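Local coordinates for protein YcaO (Methanopyrus kandleri, PDB 6CIB) that binds ATP-type nucleotides and magnesium and, as a YcaO enzyme, probably uses them to activate a peptide backbone amide for thioamidation, at residues P16-E29 with I69-E81. Numbering follows the deposited sequence.
Sequences PKETLRWIRHRELE and IQARVSAAMECVE. With MG (magnesium ion), chain H; ADP (adenosine-5'-diphosphate), chain G.
Val73 is the knob of a knobs-into-holes contact, seated among Pro16, Thr19, Leu20 and Ile23 where helix 16-25 and the 69-81 part of helix 68-85 cross at 46°, forming one wall of the ADP site of this YcaO-family protein. Its two methyls divide the work. CG2 lies 3.7 Å from Leu20 CB, whereas CG1, set anti to the backbone N (chi1 172°), touches Thr19 CG2, the two side chains crossing at about a right angle. Val73 CG1 also comes within 3.5 Å of adenine C6 of ADP, so the knob is part of the nucleotide pocket. One turn beyond Thr19, Ile23 places CG2 3.8 Å from Ala76 CB, while its CD1 reaches both that methyl and CG of Met77, a selenomethionine. Met77, bent at chi2 and chi3, sends SE to the edge of the Trp22 ring, near its plane, and CE toward adenine N3. Glu29 lays its carboxylate against Ala76, CD to CB 3.7 Å, and its OE1 accepts a hydrogen bond from a water that also donates to Arg72 O; OE1 also pairs with Lys37 and OE2 with Arg50 in salt bridges. An alanine at Glu29 is likely to leave both cations without their mate and uncover the Ala76 methyl. At the other end Gln70 grips adenine with both amide atoms. Its OE1 accepts from ADP N6 at 3.2 Å, and its NE2 donates to ADP N7 at 2.8 Å (158°).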
loop_
_atom_site.group_PDB
_atom_site.type_symbol
_atom_site.label_atom_id
_atom_site.label_comp_id
_atom_site.label_asym_id
_atom_site.label_seq_id
_atom_site.Cartn_x
_atom_site.Cartn_y
_atom_site.Cartn_z
ATOM N N PRO A 16 -9.640 -16.550 -2.777
ATOM C CA PRO A 16 -9.538 -15.781 -4.034
ATOM C C PRO A 16 -10.382 -16.326 -5.189
ATOM O O PRO A 16 -10.949 -15.534 -5.941
ATOM C CB PRO A 16 -8.045 -15.842 -4.353
ATOM C CG PRO A 16 -7.418 -15.834 -2.996
ATOM C CD PRO A 16 -8.310 -16.737 -2.167
ATOM N N LYS A 17 -10.474 -17.650 -5.320
ATOM C CA LYS A 17 -11.325 -18.265 -6.351
ATOM C C LYS A 17 -12.796 -17.846 -6.223
ATOM O O LYS A 17 -13.444 -17.584 -7.232
ATOM C CB LYS A 17 -11.162 -19.794 -6.387
ATOM C CG LYS A 17 -11.676 -20.537 -5.163
ATOM C CD LYS A 17 -11.456 -22.034 -5.290
ATOM C CE LYS A 17 -11.990 -22.756 -4.064
ATOM N NZ LYS A 17 -11.846 -24.226 -4.251
ATOM N N GLU A 18 -13.288 -17.755 -4.982
ATOM C CA GLU A 18 -14.648 -17.294 -4.681
ATOM C C GLU A 18 -14.823 -15.826 -5.070
ATOM O O GLU A 18 -15.801 -15.455 -5.721
ATOM C CB GLU A 18 -14.968 -17.503 -3.194
ATOM C CG GLU A 18 -15.437 -18.910 -2.860
ATOM C CD GLU A 18 -14.866 -19.469 -1.561
ATOM O OE1 GLU A 18 -14.726 -18.740 -0.537
ATOM O OE2 GLU A 18 -14.564 -20.685 -1.564
ATOM N N THR A 19 -13.853 -15.006 -4.676
ATOM C CA THR A 19 -13.860 -13.575 -4.966
ATOM C C THR A 19 -13.801 -13.289 -6.465
ATOM O O THR A 19 -14.505 -12.402 -6.936
ATOM C CB THR A 19 -12.746 -12.850 -4.176
ATOM O OG1 THR A 19 -12.981 -13.073 -2.786
ATOM C CG2 THR A 19 -12.741 -11.330 -4.440
ATOM N N LEU A 20 -12.996 -14.051 -7.205
ATOM C CA LEU A 20 -12.929 -13.891 -8.659
ATOM C C LEU A 20 -14.280 -14.195 -9.314
ATOM O O LEU A 20 -14.734 -13.449 -10.194
ATOM C CB LEU A 20 -11.806 -14.736 -9.288
ATOM C CG LEU A 20 -11.473 -14.497 -10.776
ATOM C CD1 LEU A 20 -11.324 -13.017 -11.145
ATOM C CD2 LEU A 20 -10.231 -15.266 -11.188
ATOM N N ARG A 21 -14.919 -15.272 -8.860
ATOM C CA ARG A 21 -16.229 -15.680 -9.369
ATOM C C ARG A 21 -17.247 -14.562 -9.133
ATOM O O ARG A 21 -18.030 -14.233 -10.024
ATOM C CB ARG A 21 -16.653 -17.003 -8.708
ATOM C CG ARG A 21 -17.964 -17.603 -9.192
ATOM C CD ARG A 21 -18.093 -19.087 -8.844
ATOM N NE ARG A 21 -17.775 -19.385 -7.447
ATOM C CZ ARG A 21 -16.836 -20.238 -7.030
ATOM N NH1 ARG A 21 -16.099 -20.933 -7.887
ATOM N NH2 ARG A 21 -16.648 -20.409 -5.730
ATOM N N TRP A 22 -17.178 -13.969 -7.941
ATOM C CA TRP A 22 -18.005 -12.845 -7.509
ATOM C C TRP A 22 -17.741 -11.558 -8.322
ATOM O O TRP A 22 -18.692 -10.890 -8.743
ATOM C CB TRP A 22 -17.774 -12.647 -6.006
ATOM C CG TRP A 22 -18.445 -11.484 -5.328
ATOM C CD1 TRP A 22 -19.697 -11.461 -4.770
ATOM C CD2 TRP A 22 -17.868 -10.199 -5.068
ATOM N NE1 TRP A 22 -19.942 -10.229 -4.202
ATOM C CE2 TRP A 22 -18.837 -9.438 -4.367
ATOM C CE3 TRP A 22 -16.627 -9.609 -5.368
ATOM C CZ2 TRP A 22 -18.606 -8.116 -3.964
ATOM C CZ3 TRP A 22 -16.396 -8.285 -4.967
ATOM C CH2 TRP A 22 -17.384 -7.558 -4.275
ATOM N N ILE A 23 -16.463 -11.226 -8.550
ATOM C CA ILE A 23 -16.065 -10.083 -9.407
ATOM C C ILE A 23 -16.658 -10.233 -10.816
ATOM O O ILE A 23 -17.207 -9.274 -11.374
ATOM C CB ILE A 23 -14.512 -9.904 -9.466
ATOM C CG1 ILE A 23 -13.974 -9.329 -8.140
ATOM C CG2 ILE A 23 -14.082 -9.027 -10.644
ATOM C CD1 ILE A 23 -12.480 -9.543 -7.911
ATOM N N ARG A 24 -16.552 -11.442 -11.365
ATOM C CA ARG A 24 -17.035 -11.745 -12.709
ATOM C C ARG A 24 -18.557 -11.683 -12.831
ATOM O O ARG A 24 -19.082 -11.115 -13.796
ATOM C CB ARG A 24 -16.504 -13.092 -13.174
ATOM C CG ARG A 24 -15.114 -12.982 -13.757
ATOM C CD ARG A 24 -14.404 -14.313 -13.756
ATOM N NE ARG A 24 -13.053 -14.171 -14.292
ATOM C CZ ARG A 24 -12.140 -15.137 -14.335
ATOM N NH1 ARG A 24 -12.404 -16.349 -13.855
ATOM N NH2 ARG A 24 -10.941 -14.876 -14.847
ATOM N N HIS A 25 -19.252 -12.250 -11.846
ATOM C CA HIS A 25 -20.715 -12.239 -11.807
ATOM C C HIS A 25 -21.262 -10.811 -11.757
ATOM O O HIS A 25 -22.219 -10.481 -12.472
ATOM C CB HIS A 25 -21.227 -13.047 -10.613
ATOM C CG HIS A 25 -22.713 -12.991 -10.445
ATOM N ND1 HIS A 25 -23.320 -12.274 -9.437
ATOM C CD2 HIS A 25 -23.714 -13.541 -11.173
ATOM C CE1 HIS A 25 -24.632 -12.396 -9.542
ATOM N NE2 HIS A 25 -24.896 -13.161 -10.588
ATOM N N ARG A 26 -20.628 -9.978 -10.931
ATOM C CA ARG A 26 -21.029 -8.590 -10.715
ATOM C C ARG A 26 -20.545 -7.633 -11.809
ATOM O O ARG A 26 -20.871 -6.440 -11.780
ATOM C CB ARG A 26 -20.500 -8.111 -9.371
ATOM C CG ARG A 26 -21.328 -8.520 -8.173
ATOM C CD ARG A 26 -20.649 -7.985 -6.933
ATOM N NE ARG A 26 -21.501 -8.002 -5.749
ATOM C CZ ARG A 26 -22.147 -6.943 -5.266
ATOM N NH1 ARG A 26 -22.059 -5.757 -5.868
ATOM N NH2 ARG A 26 -22.890 -7.077 -4.173
ATOM N N GLU A 27 -19.742 -8.157 -12.740
ATOM C CA GLU A 27 -19.236 -7.417 -13.904
ATOM C C GLU A 27 -18.483 -6.141 -13.500
ATOM O O GLU A 27 -18.574 -5.098 -14.171
ATOM C CB GLU A 27 -20.376 -7.128 -14.893
ATOM C CG GLU A 27 -21.061 -8.387 -15.420
ATOM C CD GLU A 27 -22.061 -8.127 -16.541
ATOM O OE1 GLU A 27 -22.062 -7.028 -17.131
ATOM O OE2 GLU A 27 -22.849 -9.047 -16.849
ATOM N N LEU A 28 -17.731 -6.244 -12.401
ATOM C CA LEU A 28 -17.062 -5.087 -11.789
ATOM C C LEU A 28 -16.073 -4.397 -12.719
ATOM O O LEU A 28 -16.033 -3.161 -12.760
ATOM C CB LEU A 28 -16.381 -5.464 -10.459
ATOM C CG LEU A 28 -17.258 -6.003 -9.322
ATOM C CD1 LEU A 28 -16.375 -6.382 -8.142
ATOM C CD2 LEU A 28 -18.344 -5.023 -8.881
ATOM N N GLU A 29 -15.306 -5.186 -13.475
ATOM C CA GLU A 29 -14.264 -4.639 -14.349
ATOM C C GLU A 29 -14.846 -3.778 -15.467
ATOM O O GLU A 29 -14.400 -2.634 -15.662
ATOM C CB GLU A 29 -13.328 -5.742 -14.869
ATOM C CG GLU A 29 -12.471 -6.326 -13.745
ATOM C CD GLU A 29 -11.220 -7.046 -14.214
ATOM O OE1 GLU A 29 -11.299 -8.252 -14.497
ATOM O OE2 GLU A 29 -10.141 -6.421 -14.250
ATOM N N ILE A 69 -5.230 -16.651 -10.215
ATOM C CA ILE A 69 -6.505 -16.230 -9.640
ATOM C C ILE A 69 -6.308 -14.976 -8.770
ATOM O O ILE A 69 -6.992 -13.964 -8.987
ATOM C CB ILE A 69 -7.245 -17.374 -8.873
ATOM C CG1 ILE A 69 -7.862 -18.389 -9.856
ATOM C CG2 ILE A 69 -8.365 -16.796 -8.010
ATOM C CD1 ILE A 69 -8.346 -19.697 -9.220
ATOM N N GLN A 70 -5.371 -15.022 -7.822
ATOM C CA GLN A 70 -5.143 -13.865 -6.924
ATOM C C GLN A 70 -4.677 -12.618 -7.683
ATOM O O GLN A 70 -5.105 -11.512 -7.368
ATOM C CB GLN A 70 -4.180 -14.198 -5.764
ATOM C CG GLN A 70 -3.807 -13.020 -4.838
ATOM C CD GLN A 70 -5.001 -12.297 -4.202
ATOM O OE1 GLN A 70 -6.109 -12.834 -4.112
ATOM N NE2 GLN A 70 -4.766 -11.061 -3.744
ATOM N N ALA A 71 -3.823 -12.809 -8.689
ATOM C CA ALA A 71 -3.380 -11.702 -9.533
ATOM C C ALA A 71 -4.551 -11.034 -10.253
ATOM O O ALA A 71 -4.580 -9.804 -10.388
ATOM C CB ALA A 71 -2.333 -12.174 -10.530
ATOM N N ARG A 72 -5.513 -11.846 -10.696
ATOM C CA ARG A 72 -6.691 -11.355 -11.409
ATOM C C ARG A 72 -7.692 -10.659 -10.475
ATOM O O ARG A 72 -8.326 -9.683 -10.867
ATOM C CB ARG A 72 -7.336 -12.472 -12.254
ATOM C CG ARG A 72 -6.507 -12.753 -13.497
ATOM C CD ARG A 72 -7.037 -13.842 -14.408
ATOM N NE ARG A 72 -6.171 -13.941 -15.579
ATOM C CZ ARG A 72 -6.063 -15.002 -16.379
ATOM N NH1 ARG A 72 -6.764 -16.107 -16.158
ATOM N NH2 ARG A 72 -5.230 -14.954 -17.410
ATOM N N VAL A 73 -7.808 -11.155 -9.246
ATOM C CA VAL A 73 -8.573 -10.484 -8.187
ATOM C C VAL A 73 -7.914 -9.146 -7.832
ATOM O O VAL A 73 -8.582 -8.110 -7.796
ATOM C CB VAL A 73 -8.707 -11.369 -6.923
ATOM C CG1 VAL A 73 -9.337 -10.584 -5.771
ATOM C CG2 VAL A 73 -9.535 -12.615 -7.222
ATOM N N SER A 74 -6.605 -9.189 -7.587
ATOM C CA SER A 74 -5.806 -8.003 -7.245
ATOM C C SER A 74 -5.949 -6.902 -8.309
ATOM O O SER A 74 -6.187 -5.740 -7.970
ATOM C CB SER A 74 -4.338 -8.423 -7.073
ATOM O OG SER A 74 -3.467 -7.322 -7.057
ATOM N N ALA A 75 -5.814 -7.273 -9.587
ATOM C CA ALA A 75 -5.951 -6.308 -10.686
ATOM C C ALA A 75 -7.355 -5.704 -10.745
ATOM O O ALA A 75 -7.490 -4.487 -10.888
ATOM C CB ALA A 75 -5.566 -6.925 -12.026
ATOM N N ALA A 76 -8.382 -6.549 -10.623
ATOM C CA ALA A 76 -9.776 -6.102 -10.618
ATOM C C ALA A 76 -10.091 -5.112 -9.487
ATOM O O ALA A 76 -10.689 -4.057 -9.727
ATOM C CB ALA A 76 -10.724 -7.297 -10.560
HETATM N N MSE A 77 -9.685 -5.454 -8.267
HETATM C CA MSE A 77 -10.001 -4.648 -7.090
HETATM C C MSE A 77 -9.209 -3.357 -7.050
HETATM O O MSE A 77 -9.689 -2.358 -6.521
HETATM C CB MSE A 77 -9.862 -5.505 -5.833
HETATM C CG MSE A 77 -10.815 -6.703 -5.813
HETATM SE SE MSE A 77 -12.686 -6.089 -5.650
HETATM C CE MSE A 77 -12.632 -5.985 -3.680
ATOM N N GLU A 78 -8.011 -3.366 -7.641
ATOM C CA GLU A 78 -7.218 -2.160 -7.875
ATOM C C GLU A 78 -8.001 -1.168 -8.744
ATOM O O GLU A 78 -8.094 0.018 -8.406
ATOM C CB GLU A 78 -5.881 -2.529 -8.530
ATOM C CG GLU A 78 -4.967 -1.362 -8.893
ATOM C CD GLU A 78 -4.126 -0.858 -7.736
ATOM O OE1 GLU A 78 -3.596 -1.684 -6.960
ATOM O OE2 GLU A 78 -3.975 0.375 -7.617
ATOM N N CYS A 79 -8.563 -1.657 -9.853
ATOM C CA CYS A 79 -9.441 -0.844 -10.701
ATOM C C CYS A 79 -10.649 -0.296 -9.938
ATOM O O CYS A 79 -11.003 0.867 -10.113
ATOM C CB CYS A 79 -9.887 -1.630 -11.937
ATOM S SG CYS A 79 -8.512 -2.019 -13.021
ATOM N N VAL A 80 -11.241 -1.125 -9.075
ATOM C CA VAL A 80 -12.436 -0.755 -8.305
ATOM C C VAL A 80 -12.133 0.371 -7.302
ATOM O O VAL A 80 -12.859 1.370 -7.267
ATOM C CB VAL A 80 -13.100 -1.979 -7.609
ATOM C CG1 VAL A 80 -14.147 -1.540 -6.590
ATOM C CG2 VAL A 80 -13.770 -2.890 -8.632
ATOM N N GLU A 81 -11.056 0.219 -6.519
ATOM C CA GLU A 81 -10.667 1.242 -5.553
ATOM C C GLU A 81 -10.398 2.596 -6.221
ATOM O O GLU A 81 -10.767 3.631 -5.668
ATOM C CB GLU A 81 -9.489 0.792 -4.658
ATOM C CG GLU A 81 -8.120 0.800 -5.314
ATOM C CD GLU A 81 -6.977 0.603 -4.339
ATOM O OE1 GLU A 81 -6.986 -0.391 -3.594
ATOM O OE2 GLU A 81 -6.041 1.434 -4.334
HETATM MG MG MG H . -4.537 0.332 -2.535
HETATM P PB ADP G . -1.791 -3.639 -2.609
HETATM O O1B ADP G . -2.984 -3.276 -1.749
HETATM O O2B ADP G . -0.460 -3.595 -1.885
HETATM O O3B ADP G . -1.764 -2.993 -3.974
HETATM P PA ADP G . -2.769 -6.046 -3.904
HETATM O O1A ADP G . -2.815 -7.436 -3.332
HETATM O O2A ADP G . -2.105 -5.886 -5.246
HETATM O O3A ADP G . -1.960 -5.230 -2.797
HETATM O "O5'" ADP G . -4.270 -5.473 -3.939
HETATM C "C5'" ADP G . -4.777 -4.446 -4.810
HETATM C "C4'" ADP G . -6.201 -4.065 -4.365
HETATM O "O4'" ADP G . -7.056 -5.218 -4.417
HETATM C "C3'" ADP G . -6.283 -3.583 -2.914
HETATM O "O3'" ADP G . -7.375 -2.654 -2.768
HETATM C "C2'" ADP G . -6.598 -4.848 -2.136
HETATM O "O2'" ADP G . -7.208 -4.580 -0.877
HETATM C "C1'" ADP G . -7.518 -5.586 -3.104
HETATM N N9 ADP G . -7.451 -7.058 -2.974
HETATM C C8 ADP G . -6.362 -7.815 -3.207
HETATM N N7 ADP G . -6.630 -9.124 -2.995
HETATM C C5 ADP G . -7.916 -9.223 -2.643
HETATM C C6 ADP G . -8.831 -10.333 -2.288
HETATM N N6 ADP G . -8.387 -11.612 -2.287
HETATM N N1 ADP G . -10.108 -10.013 -1.966
HETATM C C2 ADP G . -10.559 -8.734 -1.966
HETATM N N3 ADP G . -9.778 -7.678 -2.286
HETATM C C4 ADP G . -8.466 -7.858 -2.629
HETATM O O HOH W 1 -9.335 -9.623 -13.415
HETATM O O HOH W 2 -3.395 -0.613 -4.235
HETATM O O HOH W 3 -4.091 -1.103 -0.895
HETATM O O HOH W 4 -3.298 2.163 -2.402
#